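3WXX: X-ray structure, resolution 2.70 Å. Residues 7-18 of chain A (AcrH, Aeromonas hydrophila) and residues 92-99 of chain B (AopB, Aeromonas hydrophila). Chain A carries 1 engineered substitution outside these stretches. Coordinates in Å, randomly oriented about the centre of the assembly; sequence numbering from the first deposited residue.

Chain A 7-18: AFLQDGGTLAML
Chain B, residues 92-99: KKIDENQT

A helix of AopB packs against a helix-ending glycine turn of AcrH, pinned by two side-chain amides that donate to backbone carbonyls and sealed by one isoleucine set among apolar groups. Residues 92-99 of chain B are continuous helix; in chain A the first AcrH helix gives way at Gly A12, the first residue to leave helical phi/psi, and helix resumes at Leu A15. The axes of the first AcrH helix and the AopB helix approach to 10.7 Å, with 61° between their N-to-C directions, so it is the turn that makes the close approach: the CA atoms of Gly A12 and Ile B94 lie 5.4 Å apart.

Gly A12 breaks the helix with phi/psi 117/12 in a Schellman motif, in which Gly A13 N bonds back to Phe A8 O at 2.8 Å. Those angles by themselves call for glycine, and an ideal CB would also sit a tight 3.4 Å from Asn B97 CB. Gly A13 (-66/157) has a different constraint: its ideal CB would clash with Phe A8 CE2.

The turn leaves two carbonyls for the partner. Gln B98 (m, t, chi3 19°) donates NE2 to Asp A11 O at 2.8 Å, and Asn B97 (m, chi2 -8°), one residue earlier, donates ND2 to Gly A12 O at 3.1 Å, nearly straight at 173°.

Ile B94 (m, t) supplies the apolar part. Ile B94 CD1 lies 4.2 Å from Phe A8 CE1, oblique to a ring held at chi1 t, and Ile B94 CG1 is 3.9 Å from SE of selenomethionine Met A17. Met A17 (m, t, t) directs its CA-to-CB bond toward AopB, and Met A17 CE lies 3.4 Å from Lys B93 CB. Thr A14 (p) caps the second helix, Thr A14 OG1 accepting from Met A17 N at 3.2 Å, thereby tying the cap to a contact residue.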

ATOM      1  N   ALA A   7       2.659  19.093   7.187  1.00 64.17           N
ATOM      2  CA  ALA A   7       4.086  19.159   6.824  1.00 63.34           C
ATOM      3  C   ALA A   7       4.850  17.933   7.344  1.00 62.59           C
ATOM      4  O   ALA A   7       5.843  17.491   6.738  1.00 51.65           O
ATOM      5  CB  ALA A   7       4.707  20.436   7.368  1.00 60.32           C
ATOM      6  N   PHE A   8       4.410  17.424   8.497  1.00 55.52           N
ATOM      7  CA  PHE A   8       5.022  16.251   9.083  1.00 57.52           C
ATOM      8  C   PHE A   8       4.762  15.059   8.170  1.00 56.24           C
ATOM      9  O   PHE A   8       5.670  14.297   7.820  1.00 61.68           O
ATOM     10  CB  PHE A   8       4.410  15.994  10.471  1.00 58.54           C
ATOM     11  CG  PHE A   8       5.021  14.834  11.201  1.00 59.67           C
ATOM     12  CD1 PHE A   8       6.338  14.893  11.644  1.00 62.36           C
ATOM     13  CD2 PHE A   8       4.288  13.686  11.440  1.00 60.79           C
ATOM     14  CE1 PHE A   8       6.911  13.835  12.325  1.00 59.53           C
ATOM     15  CE2 PHE A   8       4.851  12.611  12.116  1.00 60.81           C
ATOM     16  CZ  PHE A   8       6.163  12.695  12.561  1.00 64.32           C
ATOM     17  N   LEU A   9       3.496  14.936   7.785  1.00 54.47           N
ATOM     18  CA  LEU A   9       3.004  13.813   7.027  1.00 51.48           C
ATOM     19  C   LEU A   9       3.690  13.798   5.673  1.00 50.55           C
ATOM     20  O   LEU A   9       4.117  12.739   5.188  1.00 51.45           O
ATOM     21  CB  LEU A   9       1.474  13.925   6.857  1.00 50.01           C
ATOM     22  CG  LEU A   9       0.771  12.760   6.157  1.00 49.18           C
ATOM     23  CD1 LEU A   9       0.871  11.499   6.986  1.00 52.52           C
ATOM     24  CD2 LEU A   9      -0.678  13.075   5.919  1.00 54.40           C
ATOM     25  N   GLN A  10       3.798  14.996   5.112  1.00 54.13           N
ATOM     26  CA  GLN A  10       4.392  15.220   3.820  1.00 57.38           C
ATOM     27  C   GLN A  10       5.877  14.906   3.778  1.00 54.80           C
ATOM     28  O   GLN A  10       6.373  14.401   2.783  1.00 51.52           O
ATOM     29  CB  GLN A  10       4.195  16.662   3.411  1.00 59.46           C
ATOM     30  CG  GLN A  10       4.660  16.889   1.985  1.00 71.85           C
ATOM     31  CD  GLN A  10       4.229  18.226   1.426  1.00 77.83           C
ATOM     32  OE1 GLN A  10       3.374  18.296   0.528  1.00 79.68           O
ATOM     33  NE2 GLN A  10       4.809  19.306   1.966  1.00 68.59           N
ATOM     34  N   ASP A  11       6.588  15.239   4.844  1.00 56.21           N
ATOM     35  CA  ASP A  11       8.025  15.040   4.888  1.00 56.96           C
ATOM     36  C   ASP A  11       8.346  13.595   5.160  1.00 52.12           C
ATOM     37  O   ASP A  11       9.507  13.182   5.050  1.00 54.77           O
ATOM     38  CB  ASP A  11       8.678  15.924   5.970  1.00 60.42           C
ATOM     39  CG  ASP A  11       8.678  17.416   5.603  1.00 60.83           C
ATOM     40  OD1 ASP A  11       8.470  17.733   4.404  1.00 54.23           O
ATOM     41  OD2 ASP A  11       8.840  18.253   6.529  1.00 52.22           O
ATOM     42  N   GLY A  12       7.341  12.815   5.510  1.00 42.37           N
ATOM     43  CA  GLY A  12       7.555  11.386   5.617  1.00 41.11           C
ATOM     44  C   GLY A  12       7.353  10.868   7.014  1.00 41.66           C
ATOM     45  O   GLY A  12       7.667   9.716   7.301  1.00 37.13           O
ATOM     46  N   GLY A  13       6.778  11.688   7.883  1.00 39.48           N
ATOM     47  CA  GLY A  13       6.314  11.163   9.136  1.00 44.76           C
ATOM     48  C   GLY A  13       5.147  10.186   8.959  1.00 48.20           C
ATOM     49  O   GLY A  13       4.393  10.220   7.947  1.00 57.53           O
ATOM     50  N   THR A  14       5.012   9.336   9.973  1.00 47.17           N
ATOM     51  CA  THR A  14       4.047   8.270  10.013  1.00 47.11           C
ATOM     52  C   THR A  14       3.184   8.360  11.238  1.00 46.20           C
ATOM     53  O   THR A  14       3.528   9.025  12.189  1.00 57.62           O
ATOM     54  CB  THR A  14       4.750   6.937  10.076  1.00 41.62           C
ATOM     55  OG1 THR A  14       5.180   6.719  11.410  1.00 41.83           O
ATOM     56  CG2 THR A  14       5.954   6.944   9.163  1.00 45.00           C
ATOM     57  N   LEU A  15       2.086   7.632  11.214  1.00 50.22           N
ATOM     58  CA  LEU A  15       1.186   7.519  12.357  1.00 55.37           C
ATOM     59  C   LEU A  15       1.865   6.915  13.597  1.00 56.91           C
ATOM     60  O   LEU A  15       1.531   7.264  14.712  1.00 60.09           O
ATOM     61  CB  LEU A  15      -0.019   6.656  11.983  1.00 51.24           C
ATOM     62  CG  LEU A  15      -1.152   6.504  12.978  1.00 48.47           C
ATOM     63  CD1 LEU A  15      -1.875   7.802  13.185  1.00 48.60           C
ATOM     64  CD2 LEU A  15      -2.128   5.467  12.457  1.00 53.02           C
ATOM     65  N   ALA A  16       2.818   6.027  13.402  1.00 58.56           N
ATOM     66  CA  ALA A  16       3.523   5.453  14.530  1.00 58.46           C
ATOM     67  C   ALA A  16       4.198   6.582  15.287  1.00 60.83           C
ATOM     68  O   ALA A  16       4.024   6.744  16.485  1.00 64.71           O
ATOM     69  CB  ALA A  16       4.564   4.436  14.056  1.00 54.80           C
HETATM   70  N   MSE A  17       4.990   7.345  14.562  1.00 56.86           N
HETATM   71  CA  MSE A  17       5.710   8.465  15.135  1.00 61.77           C
HETATM   72  C   MSE A  17       4.781   9.395  15.878  1.00 65.13           C
HETATM   73  O   MSE A  17       5.102   9.900  16.955  1.00 55.65           O
HETATM   74  CB  MSE A  17       6.406   9.203  13.993  1.00 58.07           C
HETATM   75  CG  MSE A  17       7.669   8.468  13.598  1.00 55.31           C
HETATM   76 SE   MSE A  17       8.331   9.347  11.976  1.00 64.23          SE
HETATM   77  CE  MSE A  17       9.533   7.879  11.435  1.00 57.28           C
ATOM     78  N   LEU A  18       3.631   9.649  15.276  1.00 66.71           N
ATOM     79  CA  LEU A  18       2.718  10.621  15.807  1.00 66.81           C
ATOM     80  C   LEU A  18       2.232  10.155  17.154  1.00 66.98           C
ATOM     81  O   LEU A  18       2.102  10.955  18.056  1.00 71.09           O
ATOM     82  CB  LEU A  18       1.533  10.788  14.881  1.00 64.08           C
ATOM     83  CG  LEU A  18       1.108  12.203  14.592  1.00 66.31           C
ATOM     84  CD1 LEU A  18       2.224  12.981  13.925  1.00 68.64           C
ATOM     85  CD2 LEU A  18      -0.101  12.132  13.678  1.00 65.08           C
TER
ATOM     86  N   LYS B  92      16.392   9.965  11.337  1.00 80.21           N
ATOM     87  CA  LYS B  92      16.916   8.834  10.551  1.00 82.17           C
ATOM     88  C   LYS B  92      15.824   8.201   9.670  1.00 72.72           C
ATOM     89  O   LYS B  92      15.954   8.175   8.436  1.00 62.53           O
ATOM     90  CB  LYS B  92      17.631   7.807  11.435  1.00 90.10           C
ATOM     91  CG  LYS B  92      17.823   6.451  10.764  1.00 98.25           C
ATOM     92  CD  LYS B  92      18.879   5.587  11.453  1.00 99.29           C
ATOM     93  CE  LYS B  92      20.295   6.021  11.006  1.00103.14           C
ATOM     94  NZ  LYS B  92      21.169   5.027  10.297  1.00 97.62           N
ATOM     95  N   LYS B  93      14.753   7.711  10.296  1.00 64.99           N
ATOM     96  CA  LYS B  93      13.649   7.096   9.548  1.00 67.83           C
ATOM     97  C   LYS B  93      13.037   8.065   8.540  1.00 63.02           C
ATOM     98  O   LYS B  93      12.768   7.696   7.388  1.00 59.41           O
ATOM     99  CB  LYS B  93      12.565   6.564  10.482  1.00 71.77           C
ATOM    100  CG  LYS B  93      12.747   5.117  10.904  1.00 79.13           C
ATOM    101  CD  LYS B  93      11.424   4.393  10.830  1.00 86.27           C
ATOM    102  CE  LYS B  93      11.474   3.011  11.463  1.00 94.59           C
ATOM    103  NZ  LYS B  93      12.269   2.131  10.572  1.00107.17           N
ATOM    104  N   ILE B  94      12.870   9.316   8.950  1.00 57.50           N
ATOM    105  CA  ILE B  94      12.258  10.294   8.066  1.00 57.31           C
ATOM    106  C   ILE B  94      13.064  10.483   6.797  1.00 53.24           C
ATOM    107  O   ILE B  94      12.495  10.553   5.692  1.00 50.83           O
ATOM    108  CB  ILE B  94      11.992  11.629   8.781  1.00 52.93           C
ATOM    109  CG1 ILE B  94      10.828  11.412   9.765  1.00 50.60           C
ATOM    110  CG2 ILE B  94      11.640  12.723   7.784  1.00 48.15           C
ATOM    111  CD1 ILE B  94      10.479  12.636  10.563  1.00 51.78           C
ATOM    112  N   ASP B  95      14.377  10.529   6.947  1.00 56.57           N
ATOM    113  CA  ASP B  95      15.239  10.663   5.798  1.00 60.98           C
ATOM    114  C   ASP B  95      15.118   9.409   4.917  1.00 54.68           C
ATOM    115  O   ASP B  95      15.056   9.505   3.678  1.00 55.58           O
ATOM    116  CB  ASP B  95      16.681  10.914   6.230  1.00 69.71           C
ATOM    117  CG  ASP B  95      17.591  11.224   5.053  1.00 79.16           C
ATOM    118  OD1 ASP B  95      17.352  12.247   4.378  1.00 86.24           O
ATOM    119  OD2 ASP B  95      18.525  10.428   4.787  1.00 87.16           O
ATOM    120  N   GLU B  96      15.051   8.244   5.546  1.00 52.03           N
ATOM    121  CA  GLU B  96      14.888   6.986   4.795  1.00 59.80           C
ATOM    122  C   GLU B  96      13.613   6.960   3.950  1.00 53.79           C
ATOM    123  O   GLU B  96      13.610   6.581   2.786  1.00 55.66           O
ATOM    124  CB  GLU B  96      14.881   5.800   5.760  1.00 69.63           C
ATOM    125  CG  GLU B  96      16.200   5.587   6.475  1.00 74.33           C
ATOM    126  CD  GLU B  96      16.110   4.465   7.482  1.00 82.90           C
ATOM    127  OE1 GLU B  96      14.957   4.050   7.749  1.00 86.68           O
ATOM    128  OE2 GLU B  96      17.164   4.021   8.018  1.00 86.39           O
ATOM    129  N   ASN B  97      12.533   7.380   4.569  1.00 52.50           N
ATOM    130  CA  ASN B  97      11.271   7.487   3.900  1.00 52.70           C
ATOM    131  C   ASN B  97      11.333   8.479   2.774  1.00 48.47           C
ATOM    132  O   ASN B  97      10.777   8.222   1.681  1.00 56.10           O
ATOM    133  CB  ASN B  97      10.171   7.841   4.930  1.00 50.93           C
ATOM    134  CG  ASN B  97       9.999   6.762   5.980  1.00 45.43           C
ATOM    135  OD1 ASN B  97      10.588   5.666   5.875  1.00 47.47           O
ATOM    136  ND2 ASN B  97       9.253   7.069   7.012  1.00 44.34           N
ATOM    137  N   GLN B  98      11.952   9.635   3.012  1.00 44.06           N
ATOM    138  CA  GLN B  98      12.142  10.591   1.894  1.00 45.12           C
ATOM    139  C   GLN B  98      12.894   9.913   0.744  1.00 43.12           C
ATOM    140  O   GLN B  98      12.482  10.021  -0.395  1.00 45.06           O
ATOM    141  CB  GLN B  98      12.854  11.852   2.341  1.00 46.65           C
ATOM    142  CG  GLN B  98      11.950  12.802   3.097  1.00 52.40           C
ATOM    143  CD  GLN B  98      12.695  13.891   3.882  1.00 58.46           C
ATOM    144  OE1 GLN B  98      13.870  14.179   3.617  1.00 60.53           O
ATOM    145  NE2 GLN B  98      11.997  14.519   4.843  1.00 54.76           N
ATOM    146  N   THR B  99      13.926   9.135   1.065  1.00 41.51           N
ATOM    147  CA  THR B  99      14.735   8.474   0.046  1.00 48.32           C
ATOM    148  C   THR B  99      13.931   7.463  -0.763  1.00 47.61           C
ATOM    149  O   THR B  99      14.052   7.387  -2.021  1.00 50.38           O
ATOM    150  CB  THR B  99      16.022   7.846   0.663  1.00 53.29           C
ATOM    151  OG1 THR B  99      16.901   8.907   1.093  1.00 57.90           O
ATOM    152  CG2 THR B  99      16.773   6.968  -0.328  1.00 46.83           C
TER